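Local coordinates for protein carbohydrate binding module (Escherichia coli, PDB 2XFE) that binds a beta-1,4-linked galactose disaccharide through a calcium ion and, as a carbohydrate-binding module, probably targets an attached enzyme to polysaccharides such as xylan or galactan, at residues Q75-S80 against N96-H101. Residues are numbered along the deposited sequence; the frame is centred on the assembly and turned at random.
With CA (calcium ion), chain D; CA (calcium ion), chain C; GAL (beta-D-galactopyranose), chain B; GAL (beta-D-galactopyranose), chain E.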
ATOM      1  N   GLN A  75       0.078  10.017  -4.544  1.00  7.54           N
ATOM      2  CA  GLN A  75       1.436   9.455  -4.388  1.00  7.09           C
ATOM      3  C   GLN A  75       1.640   8.878  -3.021  1.00  6.84           C
ATOM      4  O   GLN A  75       1.271   9.492  -2.032  1.00  8.37           O
ATOM      5  CB  GLN A  75       2.512  10.530  -4.629  1.00  7.65           C
ATOM      6  CG  GLN A  75       2.572  11.088  -6.067  1.00 10.18           C
ATOM      7  CD  GLN A  75       2.995  10.105  -7.111  1.00 11.48           C
ATOM      8  OE1 GLN A  75       3.665   9.121  -6.810  1.00  9.54           O
ATOM      9  NE2 GLN A  75       2.623  10.371  -8.365  1.00 11.70           N
ATOM     10  N   ALA A  76       2.238   7.687  -2.939  1.00  6.94           N
ATOM     11  CA  ALA A  76       2.415   7.033  -1.598  1.00  7.58           C
ATOM     12  C   ALA A  76       3.309   7.975  -0.729  1.00  7.59           C
ATOM     13  O   ALA A  76       3.039   8.135   0.445  1.00  8.04           O
ATOM     14  CB  ALA A  76       3.040   5.629  -1.752  1.00  7.63           C
ATOM     15  N   GLU A  77       4.279   8.655  -1.369  1.00  7.32           N
ATOM     16  CA  GLU A  77       5.228   9.488  -0.684  1.00  8.85           C
ATOM     17  C   GLU A  77       4.684  10.835  -0.212  1.00  9.11           C
ATOM     18  O   GLU A  77       5.348  11.523   0.587  1.00  9.51           O
ATOM     19  CB  GLU A  77       6.518   9.678  -1.507  1.00 10.21           C
ATOM     20  CG  GLU A  77       6.348  10.346  -2.801  1.00 11.09           C
ATOM     21  CD  GLU A  77       6.027   9.395  -3.965  1.00  8.25           C
ATOM     22  OE1 GLU A  77       6.530   9.597  -5.089  1.00 10.83           O
ATOM     23  OE2 GLU A  77       5.219   8.485  -3.791  1.00  6.55           O
ATOM     24  N   ASN A  78       3.477  11.168  -0.640  1.00  7.67           N
ATOM     25  CA  ASN A  78       2.759  12.318  -0.121  1.00  8.72           C
ATOM     26  C   ASN A  78       1.825  12.003   0.999  1.00  8.40           C
ATOM     27  O   ASN A  78       1.124  12.893   1.454  1.00  9.98           O
ATOM     28  CB  ASN A  78       2.002  13.026  -1.234  1.00 10.02           C
ATOM     29  CG  ASN A  78       2.932  13.682  -2.225  1.00 12.19           C
ATOM     30  OD1 ASN A  78       4.137  13.844  -1.967  1.00 15.57           O
ATOM     31  ND2 ASN A  78       2.408  14.004  -3.377  1.00 12.21           N
ATOM     32  N   GLN A  79       1.750  10.740   1.428  1.00  7.69           N
ATOM     33  CA  GLN A  79       0.873  10.377   2.548  1.00  7.66           C
ATOM     34  C   GLN A  79       1.632  10.379   3.879  1.00  9.10           C
ATOM     35  O   GLN A  79       2.759   9.881   4.017  1.00 10.29           O
ATOM     36  CB  GLN A  79       0.217   9.025   2.320  1.00  7.12           C
ATOM     37  CG  GLN A  79      -0.343   8.840   0.885  1.00  5.84           C
ATOM     38  CD  GLN A  79      -1.363   9.840   0.499  1.00  6.37           C
ATOM     39  OE1 GLN A  79      -2.261  10.130   1.297  1.00  7.25           O
ATOM     40  NE2 GLN A  79      -1.246  10.401  -0.682  1.00  5.14           N
ATOM     41  N   SER A  80       0.974  10.901   4.889  1.00 10.98           N
ATOM     42  CA  SER A  80       1.634  11.118   6.167  1.00 13.47           C
ATOM     43  C   SER A  80       1.649   9.897   7.082  1.00 10.66           C
ATOM     44  O   SER A  80       2.556   9.771   7.910  1.00 11.88           O
ATOM     45  CB  SER A  80       1.087  12.383   6.863  1.00 13.39           C
ATOM     46  OG  SER A  80      -0.223  12.106   7.281  1.00 17.73           O
ATOM     47  N   ASN A  96       5.359   9.677   4.674  1.00 10.10           N
ATOM     48  CA  ASN A  96       5.883  10.132   3.381  1.00  9.51           C
ATOM     49  C   ASN A  96       6.950   9.229   2.743  1.00  8.85           C
ATOM     50  O   ASN A  96       8.054   9.644   2.355  1.00  8.10           O
ATOM     51  CB  ASN A  96       6.371  11.554   3.541  1.00 10.76           C
ATOM     52  CG  ASN A  96       5.248  12.473   4.037  1.00 13.36           C
ATOM     53  OD1 ASN A  96       5.083  12.716   5.265  1.00 13.20           O
ATOM     54  ND2 ASN A  96       4.443  12.942   3.095  1.00 14.07           N
ATOM     55  N   SER A  97       6.595   7.980   2.589  1.00  7.40           N
ATOM     56  CA  SER A  97       7.498   7.033   1.930  1.00  7.52           C
ATOM     57  C   SER A  97       6.704   6.099   1.063  1.00  5.23           C
ATOM     58  O   SER A  97       5.583   5.741   1.385  1.00  5.48           O
ATOM     59  CB  SER A  97       8.257   6.181   2.961  1.00  7.39           C
ATOM     60  OG  SER A  97       9.182   5.267   2.313  1.00  6.90           O
ATOM     61  N   GLU A  98       7.293   5.660  -0.042  1.00  5.39           N
ATOM     62  CA  GLU A  98       6.719   4.612  -0.857  1.00  5.64           C
ATOM     63  C   GLU A  98       6.836   3.216  -0.260  1.00  5.42           C
ATOM     64  O   GLU A  98       6.192   2.274  -0.731  1.00  6.38           O
ATOM     65  CB  GLU A  98       7.446   4.595  -2.215  1.00  5.46           C
ATOM     66  CG  GLU A  98       7.200   5.834  -3.027  1.00  5.87           C
ATOM     67  CD  GLU A  98       7.693   5.728  -4.460  1.00  9.11           C
ATOM     68  OE1 GLU A  98       8.752   5.130  -4.756  1.00 10.52           O
ATOM     69  OE2 GLU A  98       7.057   6.247  -5.347  1.00  6.73           O
ATOM     70  N   TRP A  99       7.769   3.056   0.701  1.00  5.59           N
ATOM     71  CA  TRP A  99       8.213   1.739   1.180  1.00  5.57           C
ATOM     72  C   TRP A  99       7.445   1.230   2.384  1.00  8.00           C
ATOM     73  O   TRP A  99       7.140   1.989   3.324  1.00  6.86           O
ATOM     74  CB  TRP A  99       9.723   1.756   1.429  1.00  6.09           C
ATOM     75  CG  TRP A  99      10.499   1.776   0.148  1.00  6.30           C
ATOM     76  CD1 TRP A  99      10.893   2.877  -0.517  1.00  8.19           C
ATOM     77  CD2 TRP A  99      10.869   0.653  -0.685  1.00  6.05           C
ATOM     78  NE1 TRP A  99      11.493   2.537  -1.691  1.00  7.13           N
ATOM     79  CE2 TRP A  99      11.532   1.173  -1.800  1.00  6.20           C
ATOM     80  CE3 TRP A  99      10.776  -0.726  -0.556  1.00  5.80           C
ATOM     81  CZ2 TRP A  99      12.017   0.357  -2.813  1.00  7.98           C
ATOM     82  CZ3 TRP A  99      11.257  -1.516  -1.559  1.00  6.41           C
ATOM     83  CH2 TRP A  99      11.895  -1.000  -2.634  1.00  8.29           C
ATOM     84  N   LEU A 100       7.104  -0.060   2.347  1.00  4.55           N
ATOM     85  CA  LEU A 100       6.687  -0.784   3.512  1.00  5.57           C
ATOM     86  C   LEU A 100       7.707  -1.916   3.683  1.00  5.16           C
ATOM     87  O   LEU A 100       7.642  -2.919   2.988  1.00  5.94           O
ATOM     88  CB  LEU A 100       5.296  -1.363   3.337  1.00  4.44           C
ATOM     89  CG  LEU A 100       4.207  -0.300   3.203  1.00  8.93           C
ATOM     90  CD1 LEU A 100       2.869  -0.810   2.725  1.00 10.56           C
ATOM     91  CD2 LEU A 100       3.945   0.275   4.576  1.00 11.27           C
ATOM     92  N   HIS A 101       8.649  -1.701   4.597  1.00  6.17           N
ATOM     93  CA  HIS A 101       9.725  -2.693   4.942  1.00  6.36           C
ATOM     94  C   HIS A 101       9.232  -3.692   5.976  1.00  7.30           C
ATOM     95  O   HIS A 101       9.539  -4.878   5.900  1.00  7.70           O
ATOM     96  CB  HIS A 101      10.995  -2.019   5.479  1.00  7.16           C
ATOM     97  CG  HIS A 101      11.558  -0.977   4.582  1.00  5.75           C
ATOM     98  ND1 HIS A 101      12.351  -1.270   3.495  1.00 11.55           N
ATOM     99  CD2 HIS A 101      11.413   0.368   4.598  1.00  3.03           C
ATOM    100  CE1 HIS A 101      12.675  -0.156   2.873  1.00  5.93           C
ATOM    101  NE2 HIS A 101      12.140   0.856   3.548  1.00 11.55           N
TER
HETATM  102 CA    CA D1114       5.380   7.736  -6.157  1.00  8.35          CA
HETATM  103 CA    CA C1113      11.006  -6.523   5.091  1.00  6.48          CA
HETATM  104  C1  GAL B   2      14.241  -4.481   8.087  1.00  8.78           C
HETATM  105  C2  GAL B   2      13.180  -5.341   7.348  1.00  6.23           C
HETATM  106  C3  GAL B   2      11.999  -5.874   8.136  1.00  6.70           C
HETATM  107  C4  GAL B   2      12.401  -6.288   9.568  1.00 11.15           C
HETATM  108  C5  GAL B   2      13.368  -5.239  10.186  1.00 12.00           C
HETATM  109  C6  GAL B   2      13.868  -5.734  11.562  1.00 15.26           C
HETATM  110  O2  GAL B   2      12.809  -4.972   6.026  1.00  6.33           O
HETATM  111  O3  GAL B   2      11.410  -6.941   7.391  1.00  8.13           O
HETATM  112  O4  GAL B   2      13.041  -7.562   9.623  1.00 11.07           O
HETATM  113  O5  GAL B   2      14.495  -4.799   9.437  1.00  9.74           O
HETATM  114  O6  GAL B   2      14.244  -4.631  12.304  1.00 18.89           O
HETATM  115  C1  GAL E   1      18.538  -2.667   6.289  1.00 13.98           C
HETATM  116  C2  GAL E   1      17.233  -2.613   5.551  1.00 10.21           C
HETATM  117  C3  GAL E   1      16.136  -2.002   6.418  1.00  8.51           C
HETATM  118  C4  GAL E   1      15.929  -2.785   7.685  1.00 10.73           C
HETATM  119  C5  GAL E   1      17.324  -2.985   8.291  1.00 11.51           C
HETATM  120  C6  GAL E   1      17.302  -3.745   9.592  1.00 19.48           C
HETATM  121  O1  GAL E   1      19.522  -3.185   5.363  1.00 19.30           O
HETATM  122  O2  GAL E   1      17.442  -1.792   4.468  1.00 11.68           O
HETATM  123  O3  GAL E   1      14.957  -1.985   5.705  1.00  8.19           O
HETATM  124  O4  GAL E   1      15.334  -4.041   7.290  1.00 10.94           O
HETATM  125  O5  GAL E   1      18.275  -3.537   7.372  1.00 14.17           O
HETATM  126  O6  GAL E   1      18.667  -3.947   9.944  1.00 26.53           O
HETATM  127  O   HOH W   1       3.827   7.346   3.172  1.00  8.85           O
HETATM  128  O   HOH W   2       1.909  14.623   3.559  1.00 21.94           O
HETATM  129  O   HOH W   3      12.835  -7.907   4.704  1.00 11.10           O
HETATM  130  O   HOH W   4       6.499   8.839  -7.911  1.00 10.55           O
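Glu77 and Glu98 lie side by side and meet at one calcium ion, their carboxylate planes turned 85° apart. Glu77 grips the metal with both oxygens, whereas Glu98 gives OE2 alone, 2.4 Å from the calcium. The two acids come within 3.3 Å (Glu77 OE2 to Glu98 OE2), a closeness that the shared cation probably makes tolerable. Glu77 reaches the ion by setting CG between its backbone N and carbonyl carbon (chi1 62°) and bending again at chi2. Gln75 OE1, water 4 and both O and OD1 of Asp65 complete the site; the other oxygen of Glu98, OE1, accepts from Gln63 NE2. This calcium thus ties the 3-10 turn at 76-78, which follows strand 72-75, to the approach to strand 99-100 in the beta-sandwich. A second calcium lies beyond the far end of 96-101, where His101 O, together with Asp56, Arg60 and Asp61, binds it alongside O2 and O3 of a galactose: the calcium-dependent sugar recognition of this module. Back at the turn, Asn96 uses two donors. Its backbone N gives a 2.7 Å bond to Gln79 O, and its ND2 donates to Glu77 O at 3.0 Å, with the acceptor nearly in the amide plane but the donor tilted 34° from the carbonyl plane. Water 2 links ND2 also to Asn78 O, while water 1 accepts from Ser97 N and sits within hydrogen-bonding distance of Ala76 O and Gln79 O, both 2.9 Å away. Inside the turn, Gln75 O receives Asn78 N and Gln79 NE2 from opposite faces of its carbonyl plane. Ser97 OG accepts from Trp99 N, two residues on, an ST turn just before strand 99-100. Ala76 CB packs 3.9 Å from Glu98 CA and also touches Ile106 and Phe108 of strand 104-110.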